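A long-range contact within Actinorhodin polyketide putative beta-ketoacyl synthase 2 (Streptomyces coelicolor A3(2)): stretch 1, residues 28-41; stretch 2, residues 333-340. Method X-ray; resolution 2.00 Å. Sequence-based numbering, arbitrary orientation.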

ATOM      1  N   PRO B  28      24.139   8.190  16.207  1.00 28.74           N
ATOM      2  CA  PRO B  28      24.383   6.934  16.921  1.00 28.28           C
ATOM      3  C   PRO B  28      24.417   5.749  15.958  1.00 27.04           C
ATOM      4  O   PRO B  28      25.248   4.852  16.079  1.00 25.72           O
ATOM      5  N   TYR B  29      23.502   5.755  15.000  1.00 27.12           N
ATOM      6  CA  TYR B  29      23.430   4.681  14.026  1.00 26.45           C
ATOM      7  C   TYR B  29      24.704   4.585  13.185  1.00 24.95           C
ATOM      8  O   TYR B  29      25.345   3.539  13.138  1.00 25.09           O
ATOM      9  N   TRP B  30      25.062   5.676  12.522  1.00 25.56           N
ATOM     10  CA  TRP B  30      26.260   5.714  11.685  1.00 27.46           C
ATOM     11  C   TRP B  30      27.507   5.322  12.473  1.00 29.03           C
ATOM     12  O   TRP B  30      28.432   4.703  11.939  1.00 29.08           O
ATOM     13  N   SER B  31      27.532   5.689  13.746  1.00 29.33           N
ATOM     14  CA  SER B  31      28.664   5.353  14.580  1.00 30.98           C
ATOM     15  C   SER B  31      28.753   3.850  14.802  1.00 30.07           C
ATOM     16  O   SER B  31      29.837   3.272  14.733  1.00 29.97           O
ATOM     17  N   ALA B  32      27.615   3.217  15.065  1.00 30.10           N
ATOM     18  CA  ALA B  32      27.576   1.774  15.306  1.00 31.10           C
ATOM     19  C   ALA B  32      27.913   0.978  14.041  1.00 31.38           C
ATOM     20  O   ALA B  32      28.597  -0.045  14.100  1.00 30.93           O
ATOM     21  N   VAL B  33      27.433   1.463  12.902  1.00 30.80           N
ATOM     22  CA  VAL B  33      27.674   0.814  11.621  1.00 31.10           C
ATOM     23  C   VAL B  33      29.148   0.769  11.243  1.00 31.21           C
ATOM     24  O   VAL B  33      29.661  -0.275  10.849  1.00 32.38           O
ATOM     25  N   LEU B  34      29.822   1.905  11.352  1.00 31.82           N
ATOM     26  CA  LEU B  34      31.230   1.968  11.005  1.00 32.50           C
ATOM     27  C   LEU B  34      32.077   1.170  11.978  1.00 33.10           C
ATOM     28  O   LEU B  34      33.158   0.698  11.631  1.00 32.63           O
ATOM     29  N   ASP B  35      31.575   1.011  13.196  1.00 32.96           N
ATOM     30  CA  ASP B  35      32.288   0.268  14.219  1.00 33.75           C
ATOM     31  C   ASP B  35      31.872  -1.196  14.285  1.00 33.34           C
ATOM     32  O   ASP B  35      32.387  -1.965  15.101  1.00 34.08           O
ATOM     33  N   GLY B  36      30.937  -1.585  13.430  1.00 32.03           N
ATOM     34  CA  GLY B  36      30.481  -2.960  13.431  1.00 30.97           C
ATOM     35  C   GLY B  36      29.595  -3.351  14.600  1.00 30.31           C
ATOM     36  O   GLY B  36      29.322  -4.535  14.770  1.00 31.56           O
ATOM     37  N   ARG B  37      29.153  -2.386  15.410  1.00 30.29           N
ATOM     38  CA  ARG B  37      28.277  -2.693  16.554  1.00 28.51           C
ATOM     39  C   ARG B  37      26.855  -2.978  16.090  1.00 27.32           C
ATOM     40  O   ARG B  37      26.225  -2.138  15.444  1.00 26.86           O
ATOM     41  N   HIS B  38      26.335  -4.142  16.447  1.00 24.86           N
ATOM     42  CA  HIS B  38      24.979  -4.494  16.061  1.00 26.03           C
ATOM     43  C   HIS B  38      24.042  -4.309  17.241  1.00 25.71           C
ATOM     44  O   HIS B  38      24.485  -4.262  18.384  1.00 26.54           O
ATOM     45  N   GLY B  39      22.748  -4.208  16.966  1.00 25.41           N
ATOM     46  CA  GLY B  39      21.790  -4.042  18.040  1.00 25.93           C
ATOM     47  C   GLY B  39      20.950  -5.293  18.188  1.00 25.12           C
ATOM     48  O   GLY B  39      19.770  -5.218  18.516  1.00 25.24           O
ATOM     49  N   LEU B  40      21.569  -6.446  17.953  1.00 24.52           N
ATOM     50  CA  LEU B  40      20.880  -7.730  18.033  1.00 24.28           C
ATOM     51  C   LEU B  40      20.952  -8.379  19.417  1.00 24.84           C
ATOM     52  O   LEU B  40      21.878  -8.146  20.181  1.00 25.45           O
ATOM     53  N   GLY B  41      19.964  -9.200  19.733  1.00 25.03           N
ATOM     54  CA  GLY B  41      19.960  -9.837  21.027  1.00 25.69           C
ATOM     55  C   GLY B  41      18.653 -10.537  21.304  1.00 26.74           C
ATOM     56  O   GLY B  41      17.739 -10.532  20.469  1.00 26.18           O
ATOM     57  N   VAL B 333      26.672  -5.245   3.214  1.00 22.24           N
ATOM     58  CA  VAL B 333      25.376  -5.498   3.822  1.00 22.51           C
ATOM     59  C   VAL B 333      25.380  -4.997   5.267  1.00 23.90           C
ATOM     60  O   VAL B 333      25.489  -5.781   6.209  1.00 24.14           O
ATOM     61  N   PRO B 334      25.265  -3.673   5.461  1.00 25.38           N
ATOM     62  CA  PRO B 334      25.265  -3.129   6.823  1.00 24.76           C
ATOM     63  C   PRO B 334      24.091  -3.601   7.680  1.00 24.06           C
ATOM     64  O   PRO B 334      24.185  -3.607   8.906  1.00 23.68           O
ATOM     65  N   LYS B 335      22.992  -4.005   7.050  1.00 24.44           N
ATOM     66  CA  LYS B 335      21.843  -4.454   7.824  1.00 23.19           C
ATOM     67  C   LYS B 335      22.183  -5.614   8.758  1.00 23.85           C
ATOM     68  O   LYS B 335      21.355  -6.025   9.576  1.00 23.78           O
ATOM     69  N   THR B 336      23.393  -6.150   8.643  1.00 23.42           N
ATOM     70  CA  THR B 336      23.808  -7.223   9.535  1.00 22.10           C
ATOM     71  C   THR B 336      23.859  -6.660  10.959  1.00 22.39           C
ATOM     72  O   THR B 336      23.814  -7.410  11.937  1.00 19.77           O
ATOM     73  N   THR B 337      23.946  -5.337  11.072  1.00 22.72           N
ATOM     74  CA  THR B 337      23.987  -4.701  12.381  1.00 24.54           C
ATOM     75  C   THR B 337      22.605  -4.370  12.933  1.00 25.38           C
ATOM     76  O   THR B 337      22.473  -4.047  14.112  1.00 25.71           O
ATOM     77  N   THR B 338      21.575  -4.459  12.092  1.00 25.17           N
ATOM     78  CA  THR B 338      20.213  -4.124  12.522  1.00 24.11           C
ATOM     79  C   THR B 338      19.169  -5.226  12.387  1.00 24.14           C
ATOM     80  O   THR B 338      18.190  -5.250  13.134  1.00 24.01           O
ATOM     81  N   GLY B 339      19.375  -6.132  11.441  1.00 23.05           N
ATOM     82  CA  GLY B 339      18.397  -7.171  11.206  1.00 21.88           C
ATOM     83  C   GLY B 339      17.570  -6.638  10.049  1.00 22.04           C
ATOM     84  O   GLY B 339      17.805  -5.510   9.600  1.00 21.61           O
ATOM     85  N   ARG B 340      16.620  -7.425   9.550  1.00 22.85           N
ATOM     86  CA  ARG B 340      15.782  -6.986   8.435  1.00 23.13           C
ATOM     87  C   ARG B 340      14.594  -6.210   9.001  1.00 23.21           C
ATOM     88  O   ARG B 340      13.817  -6.743   9.798  1.00 22.16           O
TER

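The most unusual feature of this contact is how much of it gathers on one threonine backbone and side chain. Almost 300 residues apart in sequence, the two stretches share a single direct hydrogen bond, from Gly 39 N to Thr 337 O (2.9 Å, 159° at the hydrogen), and the same carbonyl oxygen also receives a CA-H...O contact from His 38 CA at 3.2 Å. The CA atoms of His 38 and Thr 337 lie just 3.8 Å apart, so at this point the two backbones meet almost without side chains between them.

Thr 337 has the largest area covered in the contact. Its chi1 is p, and its hydroxyl turns back into its own 3-10 segment, Thr 337 OG1 donating to Pro 334 O at 2.8 Å. With the hydroxyl satisfied locally, the residue can be buried beside an apolar neighbour: Val 33 CG2 lies 4.1 Å from Thr 337 OG1. The carbonyl oxygen Arg 37 O lies 3.6 Å from Thr 337 CB.

Val 33, in the t rotamer on the helix, also packs Val 33 CG1 against Pro 334 CB at 4.2 Å. Pro 334 points toward stretch 1, and its compact, rigid ring offers an apolar surface to the branched valine. One turn earlier, Tyr 29 (chi1 t) starts out sideways, but its long ring reaches nearer the other stretch. Thr 338 CG2 meets the ring at its edge, 3.8 Å from Tyr 29 CE1. The polar ends are joined through water 1, whose O is 3.1 Å from Tyr 29 OH and 3.3 Å from Thr 338 OG1, to which the water donates. Thr 338, also p, donates from Thr 338 OG1 to Gly 339 O at 2.9 Å, so its hydroxyl serves polar partners while its methyl serves the ring.

Leu 40 (m, p) likewise starts sideways and brings its end closer. Leu 40 CD1 lies 3.5 Å from Thr 337 O and 3.8 Å from Thr 338 C, and Leu 40 CD2 lies 3.8 Å from Thr 336 O, so the leucine covers backbone rather than interlocking with side chains. Gly 339 suits its place because its backbone angles would jam a CB against the preceding carbonyl oxygen.

The His 38 side chain, chi1 p, leads away at its end; His 38 ND1 accepts from Leu 40 N at 2.9 Å, bracing the loop that presents Gly 39 N. The CA-to-CB bond of Arg 37 points away, and its guanidinium pairs Arg 37 NH1 with Asp 35 OD2 in a salt bridge (2.7 Å).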

ATOM      1  CB  PRO B  28      23.206   6.848  17.888  1.00 28.65           C
ATOM      2  CG  PRO B  28      22.805   8.271  18.081  1.00 29.93           C
ATOM      3  CD  PRO B  28      22.921   8.847  16.706  1.00 28.52           C
ATOM      4  CB  TYR B  29      22.226   4.892  13.113  1.00 26.49           C
ATOM      5  CG  TYR B  29      22.202   3.951  11.936  1.00 27.04           C
ATOM      6  CD1 TYR B  29      21.920   2.600  12.105  1.00 25.44           C
ATOM      7  CD2 TYR B  29      22.489   4.409  10.656  1.00 25.83           C
ATOM      8  CE1 TYR B  29      21.922   1.725  11.028  1.00 25.90           C
ATOM      9  CE2 TYR B  29      22.494   3.540   9.574  1.00 27.17           C
ATOM     10  CZ  TYR B  29      22.209   2.203   9.771  1.00 26.50           C
ATOM     11  OH  TYR B  29      22.201   1.362   8.692  1.00 27.05           O
ATOM     12  CB  TRP B  30      26.450   7.112  11.118  1.00 26.70           C
ATOM     13  CG  TRP B  30      27.608   7.221  10.194  1.00 27.13           C
ATOM     14  CD1 TRP B  30      28.685   8.043  10.332  1.00 27.33           C
ATOM     15  CD2 TRP B  30      27.775   6.546   8.941  1.00 26.91           C
ATOM     16  NE1 TRP B  30      29.512   7.932   9.238  1.00 27.63           N
ATOM     17  CE2 TRP B  30      28.976   7.020   8.368  1.00 27.76           C
ATOM     18  CE3 TRP B  30      27.025   5.588   8.247  1.00 27.91           C
ATOM     19  CZ2 TRP B  30      29.446   6.573   7.130  1.00 27.35           C
ATOM     20  CZ3 TRP B  30      27.491   5.143   7.016  1.00 27.46           C
ATOM     21  CH2 TRP B  30      28.692   5.639   6.469  1.00 27.54           C
ATOM     22  CB  SER B  31      28.564   6.060  15.926  1.00 31.78           C
ATOM     23  OG  SER B  31      29.493   5.489  16.835  1.00 34.66           O
ATOM     24  CB  ALA B  32      26.200   1.371  15.826  1.00 29.68           C
ATOM     25  CB  VAL B  33      26.921   1.527  10.504  1.00 30.37           C
ATOM     26  CG1 VAL B  33      27.325   0.949   9.158  1.00 31.15           C
ATOM     27  CG2 VAL B  33      25.438   1.383  10.725  1.00 30.42           C
ATOM     28  CB  LEU B  34      31.707   3.422  10.967  1.00 31.71           C
ATOM     29  CG  LEU B  34      31.172   4.301   9.829  1.00 33.34           C
ATOM     30  CD1 LEU B  34      31.803   5.679   9.908  1.00 32.31           C
ATOM     31  CD2 LEU B  34      31.486   3.662   8.479  1.00 33.30           C
ATOM     32  CB  ASP B  35      32.064   0.914  15.583  1.00 37.86           C
ATOM     33  CG  ASP B  35      32.882   0.256  16.665  1.00 42.42           C
ATOM     34  OD1 ASP B  35      34.082  -0.003  16.408  1.00 45.36           O
ATOM     35  OD2 ASP B  35      32.342  -0.001  17.764  1.00 45.76           O
ATOM     36  CB  ARG B  37      28.190  -1.525  17.540  1.00 29.97           C
ATOM     37  CG  ARG B  37      29.413  -1.236  18.380  1.00 34.36           C
ATOM     38  CD  ARG B  37      29.022  -0.292  19.523  1.00 35.85           C
ATOM     39  NE  ARG B  37      28.463   0.965  19.031  1.00 33.12           N
ATOM     40  CZ  ARG B  37      29.193   1.947  18.516  1.00 34.24           C
ATOM     41  NH1 ARG B  37      30.509   1.814  18.436  1.00 36.16           N
ATOM     42  NH2 ARG B  37      28.616   3.060  18.073  1.00 35.63           N
ATOM     43  CB  HIS B  38      24.922  -5.945  15.601  1.00 25.17           C
ATOM     44  CG  HIS B  38      25.224  -6.933  16.685  1.00 26.34           C
ATOM     45  ND1 HIS B  38      24.415  -7.094  17.788  1.00 25.20           N
ATOM     46  CD2 HIS B  38      26.226  -7.835  16.816  1.00 26.18           C
ATOM     47  CE1 HIS B  38      24.901  -8.058  18.550  1.00 27.42           C
ATOM     48  NE2 HIS B  38      25.999  -8.525  17.983  1.00 27.62           N
ATOM     49  CB  LEU B  40      21.443  -8.688  16.964  1.00 25.91           C
ATOM     50  CG  LEU B  40      20.973  -8.541  15.510  1.00 28.33           C
ATOM     51  CD1 LEU B  40      20.980  -7.080  15.118  1.00 30.12           C
ATOM     52  CD2 LEU B  40      21.849  -9.371  14.565  1.00 25.58           C
ATOM     53  CB  VAL B 333      25.051  -7.016   3.794  1.00 21.61           C
ATOM     54  CG1 VAL B 333      23.679  -7.285   4.384  1.00 18.95           C
ATOM     55  CG2 VAL B 333      25.117  -7.525   2.356  1.00 22.01           C
ATOM     56  CB  PRO B 334      25.254  -1.620   6.588  1.00 24.53           C
ATOM     57  CG  PRO B 334      25.971  -1.484   5.269  1.00 27.61           C
ATOM     58  CD  PRO B 334      25.332  -2.589   4.466  1.00 24.54           C
ATOM     59  CB  LYS B 335      20.662  -4.824   6.916  1.00 23.22           C
ATOM     60  CG  LYS B 335      20.923  -5.936   5.913  1.00 23.83           C
ATOM     61  CD  LYS B 335      19.623  -6.344   5.204  1.00 24.66           C
ATOM     62  CE  LYS B 335      19.048  -5.199   4.358  1.00 22.12           C
ATOM     63  NZ  LYS B 335      19.937  -4.874   3.180  1.00 23.54           N
ATOM     64  CB  THR B 336      25.208  -7.765   9.161  1.00 22.37           C
ATOM     65  OG1 THR B 336      26.107  -6.669   8.946  1.00 22.53           O
ATOM     66  CG2 THR B 336      25.136  -8.613   7.893  1.00 20.39           C
ATOM     67  CB  THR B 337      24.805  -3.384  12.367  1.00 22.94           C
ATOM     68  OG1 THR B 337      24.211  -2.460  11.445  1.00 25.79           O
ATOM     69  CG2 THR B 337      26.242  -3.648  11.978  1.00 22.28           C
ATOM     70  CB  THR B 338      19.651  -2.930  11.728  1.00 24.71           C
ATOM     71  OG1 THR B 338      19.491  -3.311  10.353  1.00 23.98           O
ATOM     72  CG2 THR B 338      20.588  -1.751  11.804  1.00 23.15           C
ATOM     73  CB  ARG B 340      15.290  -8.192   7.623  1.00 22.64           C
ATOM     74  CG  ARG B 340      16.402  -8.962   6.884  1.00 23.39           C
ATOM     75  CD  ARG B 340      15.851 -10.026   5.920  1.00 22.14           C
ATOM     76  NE  ARG B 340      15.193  -9.486   4.727  1.00 24.76           N
ATOM     77  CZ  ARG B 340      15.825  -9.020   3.653  1.00 24.90           C
ATOM     78  NH1 ARG B 340      17.150  -9.015   3.608  1.00 25.65           N
ATOM     79  NH2 ARG B 340      15.131  -8.580   2.613  1.00 24.90           N
TER
HETATM   80  O   HOH W   1      20.508  -1.208   8.052  1.00 36.56           O